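Local coordinates for enoyl-CoA hydratase/isomerase family protein (Bacillus anthracis, PDB 3KQF) that probably catalyses the reversible hydration of 2-enoyl-CoA thioesters, as expected of an enoyl-CoA hydratase of the crotonase superfamily, at residues R171-Q176 against Y181-F186; Q152-L157 against K164-T169; G117-L122 against L137-L142. One frame throughout, in Å; residues are numbered along the deposited sequence.

Contact 1 (R171-Q176 against Y181-F186)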
loop_
_atom_site.group_PDB
_atom_site.type_symbol
_atom_site.label_atom_id
_atom_site.label_comp_id
_atom_site.label_asym_id
_atom_site.label_seq_id
_atom_site.Cartn_x
_atom_site.Cartn_y
_atom_site.Cartn_z
ATOM N N ARG A 171 5.867 -18.682 6.585
ATOM C CA ARG A 171 4.890 -19.636 6.061
ATOM C C ARG A 171 4.733 -19.610 4.551
ATOM O O ARG A 171 4.971 -18.586 3.904
ATOM C CB ARG A 171 3.534 -19.444 6.741
ATOM C CG ARG A 171 2.743 -18.209 6.285
ATOM C CD ARG A 171 1.554 -17.929 7.184
ATOM N NE ARG A 171 0.761 -16.801 6.705
ATOM C CZ ARG A 171 -0.306 -16.908 5.909
ATOM N NH1 ARG A 171 -0.765 -18.098 5.531
ATOM N NH2 ARG A 171 -0.933 -15.810 5.496
ATOM N N ARG A 172 4.337 -20.756 3.993
ATOM C CA ARG A 172 4.109 -20.871 2.561
ATOM C C ARG A 172 2.633 -20.585 2.296
ATOM O O ARG A 172 1.753 -21.034 3.050
ATOM C CB ARG A 172 4.408 -22.273 2.030
ATOM C CG ARG A 172 5.793 -22.795 2.229
ATOM C CD ARG A 172 5.878 -24.138 1.497
ATOM N NE ARG A 172 7.185 -24.765 1.586
ATOM C CZ ARG A 172 7.587 -25.770 0.809
ATOM N NH1 ARG A 172 6.811 -26.233 -0.154
ATOM N NH2 ARG A 172 8.794 -26.279 0.965
ATOM N N ILE A 173 2.365 -19.877 1.202
ATOM C CA ILE A 173 1.003 -19.528 0.836
ATOM C C ILE A 173 0.709 -19.969 -0.604
ATOM O O ILE A 173 1.626 -20.098 -1.424
ATOM C CB ILE A 173 0.765 -18.028 1.029
ATOM C CG1 ILE A 173 1.595 -17.206 0.023
ATOM C CG2 ILE A 173 1.124 -17.613 2.496
ATOM C CD1 ILE A 173 1.328 -15.714 0.100
ATOM N N SER A 174 -0.559 -20.240 -0.894
ATOM C CA SER A 174 -0.978 -20.671 -2.221
ATOM C C SER A 174 -1.001 -19.493 -3.175
ATOM O O SER A 174 -0.983 -18.355 -2.761
ATOM C CB SER A 174 -2.378 -21.247 -2.175
ATOM O OG SER A 174 -3.326 -20.239 -1.843
ATOM N N ALA A 175 -1.134 -19.791 -4.459
ATOM C CA ALA A 175 -1.218 -18.743 -5.471
ATOM C C ALA A 175 -2.468 -17.888 -5.239
ATOM O O ALA A 175 -2.454 -16.680 -5.462
ATOM C CB ALA A 175 -1.258 -19.372 -6.848
ATOM N N GLN A 176 -3.540 -18.547 -4.796
ATOM C CA GLN A 176 -4.836 -17.921 -4.531
ATOM C C GLN A 176 -4.721 -16.911 -3.404
ATOM O O GLN A 176 -5.265 -15.799 -3.495
ATOM C CB GLN A 176 -5.890 -18.992 -4.170
ATOM C CG GLN A 176 -6.324 -19.898 -5.318
ATOM C CD GLN A 176 -5.248 -20.879 -5.832
ATOM O OE1 GLN A 176 -4.320 -21.266 -5.112
ATOM N NE2 GLN A 176 -5.411 -21.314 -7.081
ATOM N N TYR A 181 -3.755 -11.228 -1.415
ATOM C CA TYR A 181 -2.923 -10.252 -0.700
ATOM C C TYR A 181 -2.299 -9.184 -1.597
ATOM O O TYR A 181 -1.718 -8.210 -1.095
ATOM C CB TYR A 181 -1.802 -10.925 0.065
ATOM C CG TYR A 181 -2.195 -12.070 0.985
ATOM C CD1 TYR A 181 -3.404 -12.082 1.655
ATOM C CD2 TYR A 181 -1.284 -13.086 1.257
ATOM C CE1 TYR A 181 -3.734 -13.125 2.525
ATOM C CE2 TYR A 181 -1.606 -14.135 2.134
ATOM C CZ TYR A 181 -2.819 -14.146 2.756
ATOM O OH TYR A 181 -3.130 -15.194 3.624
ATOM N N GLY A 182 -2.395 -9.382 -2.907
ATOM C CA GLY A 182 -1.805 -8.445 -3.877
ATOM C C GLY A 182 -0.351 -8.742 -4.226
ATOM O O GLY A 182 0.337 -7.904 -4.860
ATOM N N LEU A 183 0.123 -9.931 -3.844
ATOM C CA LEU A 183 1.490 -10.376 -4.124
ATOM C C LEU A 183 1.626 -10.798 -5.590
ATOM O O LEU A 183 2.673 -10.599 -6.183
ATOM C CB LEU A 183 1.915 -11.515 -3.174
ATOM C CG LEU A 183 3.282 -12.173 -3.398
ATOM C CD1 LEU A 183 4.477 -11.163 -3.316
ATOM C CD2 LEU A 183 3.457 -13.298 -2.386
ATOM N N VAL A 184 0.591 -11.433 -6.160
ATOM C CA VAL A 184 0.621 -11.764 -7.593
ATOM C C VAL A 184 -0.582 -11.062 -8.243
ATOM O O VAL A 184 -1.648 -10.897 -7.616
ATOM C CB VAL A 184 0.658 -13.270 -7.893
ATOM C CG1 VAL A 184 1.879 -13.912 -7.193
ATOM C CG2 VAL A 184 -0.655 -13.943 -7.512
ATOM N N GLU A 185 -0.398 -10.624 -9.482
ATOM C CA GLU A 185 -1.414 -9.846 -10.190
ATOM C C GLU A 185 -2.379 -10.684 -11.017
ATOM O O GLU A 185 -3.502 -10.240 -11.284
ATOM C CB GLU A 185 -0.749 -8.746 -11.039
ATOM C CG GLU A 185 -0.151 -7.570 -10.199
ATOM C CD GLU A 185 1.122 -7.917 -9.434
ATOM O OE1 GLU A 185 1.849 -8.876 -9.813
ATOM O OE2 GLU A 185 1.422 -7.198 -8.446
ATOM N N PHE A 186 -1.936 -11.876 -11.426
ATOM C CA PHE A 186 -2.778 -12.824 -12.179
ATOM C C PHE A 186 -2.545 -14.263 -11.693
ATOM O O PHE A 186 -1.440 -14.604 -11.249
ATOM C CB PHE A 186 -2.440 -12.788 -13.672
ATOM C CG PHE A 186 -2.575 -11.424 -14.298
ATOM C CD1 PHE A 186 -3.774 -11.027 -14.893
ATOM C CD2 PHE A 186 -1.512 -10.549 -14.300
ATOM C CE1 PHE A 186 -3.897 -9.764 -15.482
ATOM C CE2 PHE A 186 -1.623 -9.276 -14.895
ATOM C CZ PHE A 186 -2.810 -8.882 -15.461
#

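Contact 2 (Q152-L157 against K164-T169)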
loop_
_atom_site.group_PDB
_atom_site.type_symbol
_atom_site.label_atom_id
_atom_site.label_comp_id
_atom_site.label_asym_id
_atom_site.label_seq_id
_atom_site.Cartn_x
_atom_site.Cartn_y
_atom_site.Cartn_z
ATOM N N GLN A 152 12.260 -5.507 2.064
ATOM C CA GLN A 152 11.987 -4.186 1.481
ATOM C C GLN A 152 10.935 -4.206 0.358
ATOM O O GLN A 152 9.991 -3.404 0.369
ATOM C CB GLN A 152 13.295 -3.622 0.948
ATOM C CG GLN A 152 14.375 -3.562 2.026
ATOM C CD GLN A 152 13.890 -2.795 3.223
ATOM O OE1 GLN A 152 13.469 -1.629 3.088
ATOM N NE2 GLN A 152 13.918 -3.435 4.411
ATOM N N ARG A 153 11.070 -5.108 -0.616
ATOM C CA ARG A 153 10.103 -5.161 -1.714
ATOM C C ARG A 153 8.740 -5.737 -1.319
ATOM O O ARG A 153 7.717 -5.323 -1.864
ATOM C CB ARG A 153 10.674 -5.921 -2.927
ATOM C CG ARG A 153 11.969 -5.281 -3.490
ATOM C CD ARG A 153 12.408 -5.904 -4.816
ATOM N NE ARG A 153 13.603 -5.255 -5.337
ATOM C CZ ARG A 153 14.855 -5.664 -5.124
ATOM N NH1 ARG A 153 15.108 -6.750 -4.406
ATOM N NH2 ARG A 153 15.873 -4.969 -5.626
ATOM N N LEU A 154 8.703 -6.663 -0.360
ATOM C CA LEU A 154 7.426 -7.253 0.017
ATOM C C LEU A 154 6.502 -6.227 0.709
ATOM O O LEU A 154 5.362 -6.087 0.307
ATOM C CB LEU A 154 7.604 -8.501 0.896
ATOM C CG LEU A 154 6.325 -9.318 1.123
ATOM C CD1 LEU A 154 5.716 -9.870 -0.185
ATOM C CD2 LEU A 154 6.563 -10.451 2.094
ATOM N N PRO A 155 6.990 -5.510 1.741
ATOM C CA PRO A 155 6.030 -4.558 2.341
ATOM C C PRO A 155 5.648 -3.424 1.411
ATOM O O PRO A 155 4.555 -2.868 1.531
ATOM C CB PRO A 155 6.770 -4.012 3.579
ATOM C CG PRO A 155 8.207 -4.302 3.334
ATOM C CD PRO A 155 8.251 -5.565 2.488
ATOM N N ARG A 156 6.539 -3.073 0.488
ATOM C CA ARG A 156 6.242 -2.032 -0.456
ATOM C C ARG A 156 5.103 -2.465 -1.378
ATOM O O ARG A 156 4.240 -1.649 -1.717
ATOM C CB ARG A 156 7.481 -1.613 -1.250
ATOM C CG ARG A 156 8.394 -0.716 -0.445
ATOM C CD ARG A 156 9.660 -0.404 -1.162
ATOM N NE ARG A 156 10.439 0.611 -0.434
ATOM C CZ ARG A 156 11.147 0.380 0.667
ATOM N NH1 ARG A 156 11.223 -0.832 1.203
ATOM N NH2 ARG A 156 11.811 1.374 1.238
ATOM N N LEU A 157 5.038 -3.749 -1.693
ATOM C CA LEU A 157 3.976 -4.253 -2.600
ATOM C C LEU A 157 2.642 -4.551 -1.925
ATOM O O LEU A 157 1.577 -4.161 -2.436
ATOM C CB LEU A 157 4.454 -5.512 -3.344
ATOM C CG LEU A 157 3.512 -6.112 -4.407
ATOM C CD1 LEU A 157 3.294 -5.092 -5.501
ATOM C CD2 LEU A 157 4.100 -7.383 -4.958
ATOM N N LYS A 164 4.954 -8.467 7.309
ATOM C CA LYS A 164 5.490 -8.872 8.601
ATOM C C LYS A 164 5.010 -10.262 9.002
ATOM O O LYS A 164 5.811 -11.096 9.418
ATOM C CB LYS A 164 5.139 -7.849 9.687
ATOM C CG LYS A 164 6.026 -6.623 9.662
ATOM C CD LYS A 164 5.616 -5.604 10.711
ATOM C CE LYS A 164 6.738 -4.557 10.879
ATOM N NZ LYS A 164 6.467 -3.606 11.985
ATOM N N GLU A 165 3.719 -10.537 8.874
ATOM C CA GLU A 165 3.238 -11.872 9.290
ATOM C C GLU A 165 3.898 -12.950 8.410
ATOM O O GLU A 165 4.282 -13.986 8.893
ATOM C CB GLU A 165 1.707 -11.987 9.322
ATOM C CG GLU A 165 0.942 -11.977 8.023
ATOM C CD GLU A 165 0.752 -13.350 7.383
ATOM O OE1 GLU A 165 -0.038 -13.432 6.421
ATOM O OE2 GLU A 165 1.332 -14.351 7.855
ATOM N N LEU A 166 4.043 -12.680 7.125
ATOM C CA LEU A 166 4.672 -13.648 6.211
ATOM C C LEU A 166 6.144 -13.886 6.511
ATOM O O LEU A 166 6.609 -15.050 6.545
ATOM C CB LEU A 166 4.514 -13.193 4.773
ATOM C CG LEU A 166 3.063 -13.317 4.276
ATOM C CD1 LEU A 166 2.951 -12.674 2.921
ATOM C CD2 LEU A 166 2.567 -14.741 4.212
ATOM N N ILE A 167 6.882 -12.801 6.716
ATOM C CA ILE A 167 8.313 -12.919 7.036
ATOM C C ILE A 167 8.550 -13.511 8.438
ATOM O O ILE A 167 9.433 -14.351 8.611
ATOM C CB ILE A 167 9.072 -11.576 6.798
ATOM C CG1 ILE A 167 9.122 -11.304 5.293
ATOM C CG2 ILE A 167 10.505 -11.679 7.321
ATOM C CD1 ILE A 167 9.504 -9.842 4.922
ATOM N N TYR A 168 7.779 -13.096 9.442
ATOM C CA TYR A 168 8.018 -13.620 10.782
ATOM C C TYR A 168 7.668 -15.089 10.904
ATOM O O TYR A 168 8.377 -15.827 11.571
ATOM C CB TYR A 168 7.298 -12.849 11.896
ATOM C CG TYR A 168 7.532 -11.364 11.963
ATOM C CD1 TYR A 168 8.712 -10.781 11.508
ATOM C CD2 TYR A 168 6.603 -10.549 12.617
ATOM C CE1 TYR A 168 8.911 -9.415 11.630
ATOM C CE2 TYR A 168 6.783 -9.228 12.744
ATOM C CZ TYR A 168 7.924 -8.640 12.239
ATOM O OH TYR A 168 8.086 -7.285 12.391
ATOM N N THR A 169 6.590 -15.518 10.242
ATOM C CA THR A 169 6.187 -16.908 10.328
ATOM C C THR A 169 6.974 -17.772 9.361
ATOM O O THR A 169 7.176 -18.956 9.623
ATOM C CB THR A 169 4.701 -17.112 9.993
ATOM O OG1 THR A 169 4.454 -16.668 8.668
ATOM C CG2 THR A 169 3.797 -16.354 10.995
#

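Contact 3 (G117-L122 against L137-L142)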
loop_
_atom_site.group_PDB
_atom_site.type_symbol
_atom_site.label_atom_id
_atom_site.label_comp_id
_atom_site.label_asym_id
_atom_site.label_seq_id
_atom_site.Cartn_x
_atom_site.Cartn_y
_atom_site.Cartn_z
ATOM N N GLY A 117 13.483 -17.208 -4.296
ATOM C CA GLY A 117 12.487 -17.345 -5.391
ATOM C C GLY A 117 11.374 -16.310 -5.295
ATOM O O GLY A 117 10.923 -15.750 -6.318
ATOM N N THR A 118 10.867 -16.070 -4.082
ATOM C CA THR A 118 9.904 -14.988 -3.921
ATOM C C THR A 118 10.605 -13.628 -4.137
ATOM O O THR A 118 10.032 -12.720 -4.749
ATOM C CB THR A 118 9.117 -15.076 -2.595
ATOM O OG1 THR A 118 8.121 -16.105 -2.718
ATOM C CG2 THR A 118 8.386 -13.779 -2.294
ATOM N N GLU A 119 11.847 -13.496 -3.663
ATOM C CA GLU A 119 12.590 -12.265 -3.868
ATOM C C GLU A 119 12.777 -11.954 -5.352
ATOM O O GLU A 119 12.650 -10.789 -5.774
ATOM C CB GLU A 119 13.936 -12.317 -3.147
ATOM C CG GLU A 119 13.778 -12.250 -1.667
ATOM C CD GLU A 119 15.082 -12.315 -0.924
ATOM O OE1 GLU A 119 15.903 -13.244 -1.185
ATOM O OE2 GLU A 119 15.278 -11.456 -0.037
ATOM N N LEU A 120 13.060 -12.985 -6.135
ATOM C CA LEU A 120 13.239 -12.833 -7.574
ATOM C C LEU A 120 11.936 -12.348 -8.225
ATOM O O LEU A 120 11.954 -11.443 -9.083
ATOM C CB LEU A 120 13.689 -14.176 -8.192
ATOM C CG LEU A 120 13.952 -14.190 -9.693
ATOM C CD1 LEU A 120 15.012 -13.129 -10.022
ATOM C CD2 LEU A 120 14.374 -15.579 -10.165
ATOM N N SER A 121 10.802 -12.903 -7.793
ATOM C CA SER A 121 9.502 -12.486 -8.351
ATOM C C SER A 121 9.163 -11.042 -7.949
ATOM O O SER A 121 8.528 -10.343 -8.702
ATOM C CB SER A 121 8.368 -13.437 -7.941
ATOM O OG SER A 121 7.902 -13.152 -6.647
ATOM N N LEU A 122 9.627 -10.598 -6.775
ATOM C CA LEU A 122 9.401 -9.217 -6.312
ATOM C C LEU A 122 10.242 -8.209 -7.094
ATOM O O LEU A 122 9.863 -7.055 -7.185
ATOM C CB LEU A 122 9.700 -9.076 -4.820
ATOM C CG LEU A 122 8.663 -9.759 -3.897
ATOM C CD1 LEU A 122 9.200 -9.946 -2.480
ATOM C CD2 LEU A 122 7.327 -8.996 -3.883
ATOM N N LEU A 137 8.425 -16.254 2.017
ATOM C CA LEU A 137 9.783 -15.910 2.414
ATOM C C LEU A 137 10.047 -16.765 3.632
ATOM O O LEU A 137 9.734 -16.380 4.761
ATOM C CB LEU A 137 9.935 -14.428 2.708
ATOM C CG LEU A 137 9.890 -13.521 1.482
ATOM C CD1 LEU A 137 9.959 -12.074 1.880
ATOM C CD2 LEU A 137 11.044 -13.854 0.546
ATOM N N THR A 138 10.683 -17.903 3.392
ATOM C CA THR A 138 10.925 -18.923 4.414
ATOM C C THR A 138 12.193 -18.715 5.235
ATOM O O THR A 138 12.472 -19.511 6.129
ATOM C CB THR A 138 11.036 -20.298 3.741
ATOM O OG1 THR A 138 12.032 -20.220 2.713
ATOM C CG2 THR A 138 9.675 -20.733 3.112
ATOM N N GLU A 139 12.929 -17.637 4.952
ATOM C CA GLU A 139 14.216 -17.361 5.608
ATOM C C GLU A 139 14.301 -17.501 7.154
ATOM O O GLU A 139 15.231 -18.127 7.666
ATOM C CB GLU A 139 14.765 -15.989 5.163
ATOM C CG GLU A 139 15.251 -15.937 3.700
ATOM C CD GLU A 139 14.153 -15.717 2.648
ATOM O OE1 GLU A 139 12.959 -15.900 2.942
ATOM O OE2 GLU A 139 14.501 -15.318 1.502
ATOM N N THR A 140 13.337 -16.966 7.895
ATOM C CA THR A 140 13.409 -17.022 9.352
ATOM C C THR A 140 13.333 -18.463 9.881
ATOM O O THR A 140 13.812 -18.730 10.979
ATOM C CB THR A 140 12.348 -16.143 10.044
ATOM O OG1 THR A 140 11.052 -16.567 9.597
ATOM C CG2 THR A 140 12.607 -14.596 9.750
ATOM N N THR A 141 12.748 -19.387 9.100
ATOM C CA THR A 141 12.697 -20.815 9.511
ATOM C C THR A 141 14.095 -21.462 9.427
ATOM O O THR A 141 14.297 -22.565 9.923
ATOM C CB THR A 141 11.693 -21.665 8.677
ATOM O OG1 THR A 141 12.212 -21.927 7.361
ATOM C CG2 THR A 141 10.316 -20.986 8.613
ATOM N N LEU A 142 15.034 -20.769 8.782
ATOM C CA LEU A 142 16.437 -21.193 8.667
ATOM C C LEU A 142 17.329 -20.282 9.525
ATOM O O LEU A 142 18.550 -20.316 9.399
ATOM C CB LEU A 142 16.939 -21.136 7.218
ATOM C CG LEU A 142 16.426 -22.160 6.202
ATOM C CD1 LEU A 142 16.875 -21.770 4.782
ATOM C CD2 LEU A 142 16.935 -23.541 6.568
HETATM O O HOH W 1 16.901 -14.272 0.766
#

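Contact 1 (R171-Q176 against Y181-F186)
Arg171 and Tyr181 supply the one polar link between residues 171-176 and 181-186: NH2 of Arg171 donates to OH of Tyr181 over 3.0 Å, with an N-H...O angle of 155°. The hydroxyl lies at the edge of the guanidinium and almost in its plane, while the phenol ring is turned 69° away from that plane, giving an in-plane hydrogen bond with the two groups steeply inclined. An extended chain from CG to NE carries the guanidinium to the hydroxyl; NH2 also forms a salt bridge with Glu165 of helix 160-169, so the tyrosine is a second partner of an already paired charge. Ile173 CG2 lies 3.6 Å above one guanidinium face, offset toward its rim.

The elements joined are strand 173-174 and the loop that follows helix 175-181. Ser174 OG caps a backbone N of the first turn of that helix while its own N donates to Glu177 OE1, a capping-box arrangement; at the other end Gly182, with positive phi, closes a Schellman motif. Both segments thus bracket one short helix of the crotonase fold.

The apolar part centres on Ile173. With CG1 between the backbone N and carbonyl carbon (chi1 67°), its CD1 reaches the edge of the Tyr181 ring, 3.9 Å from CD2 of Tyr181, and sits 4.1 Å from CD2 of Leu183. Further along, Val184 CG2 packs 3.9 Å from the carbonyl O of Ala175.

Contact 2 (Q152-L157 against K164-T169)
Of residues 152-157, Leu154 alone touches residues 164-169, its CD2 methyl meeting two side chains there. It lies 4.1 Å from CD1 of Ile167 and 4.3 Å from CD1 of Leu166. With CG anti to the backbone N (chi1 -170°), Leu154 reaches out toward the other helix, and its CD2 runs alongside Ile167 CG1 and CD1 as the two chains pass in opposite directions. Only 133 Å² is buried in all, which fits a contact made by a few methyl groups.

Between the two segments no polar bond is made; within them, Arg156 NH1 donates to the backbone O of Gln152 over 3.0 Å and to OE1 of the same residue, the backbone O lying in the guanidinium plane; both oxygens receive the donor from above their carbonyl planes. On the partner helix, Thr169 OG1 donates to Glu165 O over 2.7 Å, and that oxygen also accepts the amide of Thr169.

The pair joins successive helices, 150-158, kinked at Pro155, and 160-169. Leu154 also packs on Leu122 of helix 116-123, on Leu137 and on Leu183, whereas Lys164 and Tyr168 reach Asp125 of the third subunit, placing the second helix between the core of its own chain and the trimer interface.

Contact 3 (G117-L122 against L137-L142)
Glu119 and Glu139 approach each other from opposite directions, one from helix 116-123 and the other from the short 3-10 turn that carries Glu139. Their nearest carboxylate oxygens, OE1 of Glu119 and OE2 of Glu139, are 3.7 Å apart, and the carboxylate planes are turned 71° from one another, so the groups converge without stacking. A water lies beside the pair, within bonding distance of both oxygens. It donates to OE2 of Glu139 over 2.7 Å; its separation from OE1 of Glu119 is too short to be taken at face value, and that bond is doubtful.

The two chains reach this meeting point differently. Glu119 is extended beyond CG, whereas Glu139 bends at chi2 (83°), which turns its carboxylate back toward the helix. OE2 of Glu119 is held by the backbone N atoms of Ala148 and Gly150, which leaves OE1 as the oxygen nearer Glu139.

Beside this polar pair lies Leu137, whose CD2 makes the apolar part of the contact. It sits 3.9 Å from CG of Glu119, the two side chains crossing at about a right angle, and equally 3.9 Å from CB of Thr118, which it meets at a slant. The methyl CG2 of Thr118 faces Leu137, while its OG1 bonds to Ala113 O and Gly136 N, tying the helix start to strands 112-114 and 134-136.

Such a pair occurs in the well-studied enoyl-CoA hydratases, where two glutamates hold the water that is added across the double bond. Glu119 and Glu139 probably play that role here, with Glu119 on the helix whose amino end contributes to the oxyanion hole in relatives, and Glu139 from the loop after strand 134-136.

All three contacts are buried, yet their chemistry differs. Contact 2 is purely apolar between two helices, contact 1 combines a charged hydrogen bond with an isoleucine-centred cluster, and contact 3 sets a polar pair with its water beside a leucine. They meet in one core: Leu183 of contact 1 reaches Leu154 of contact 2 and Leu122 of contact 3. Helix 160-169, part of contact 2, also touches the other two: Leu166 CD2 lies 3.6 Å from Ile173 CG2, and Ile167 O probably accepts from Thr140 OG1. Contacts 2 and 3 both hydrogen-bond to the third subunit; contact 1 packs Arg171 on Phe186 of that chain and bonds Glu185 O to Arg162 NH2 of the second subunit.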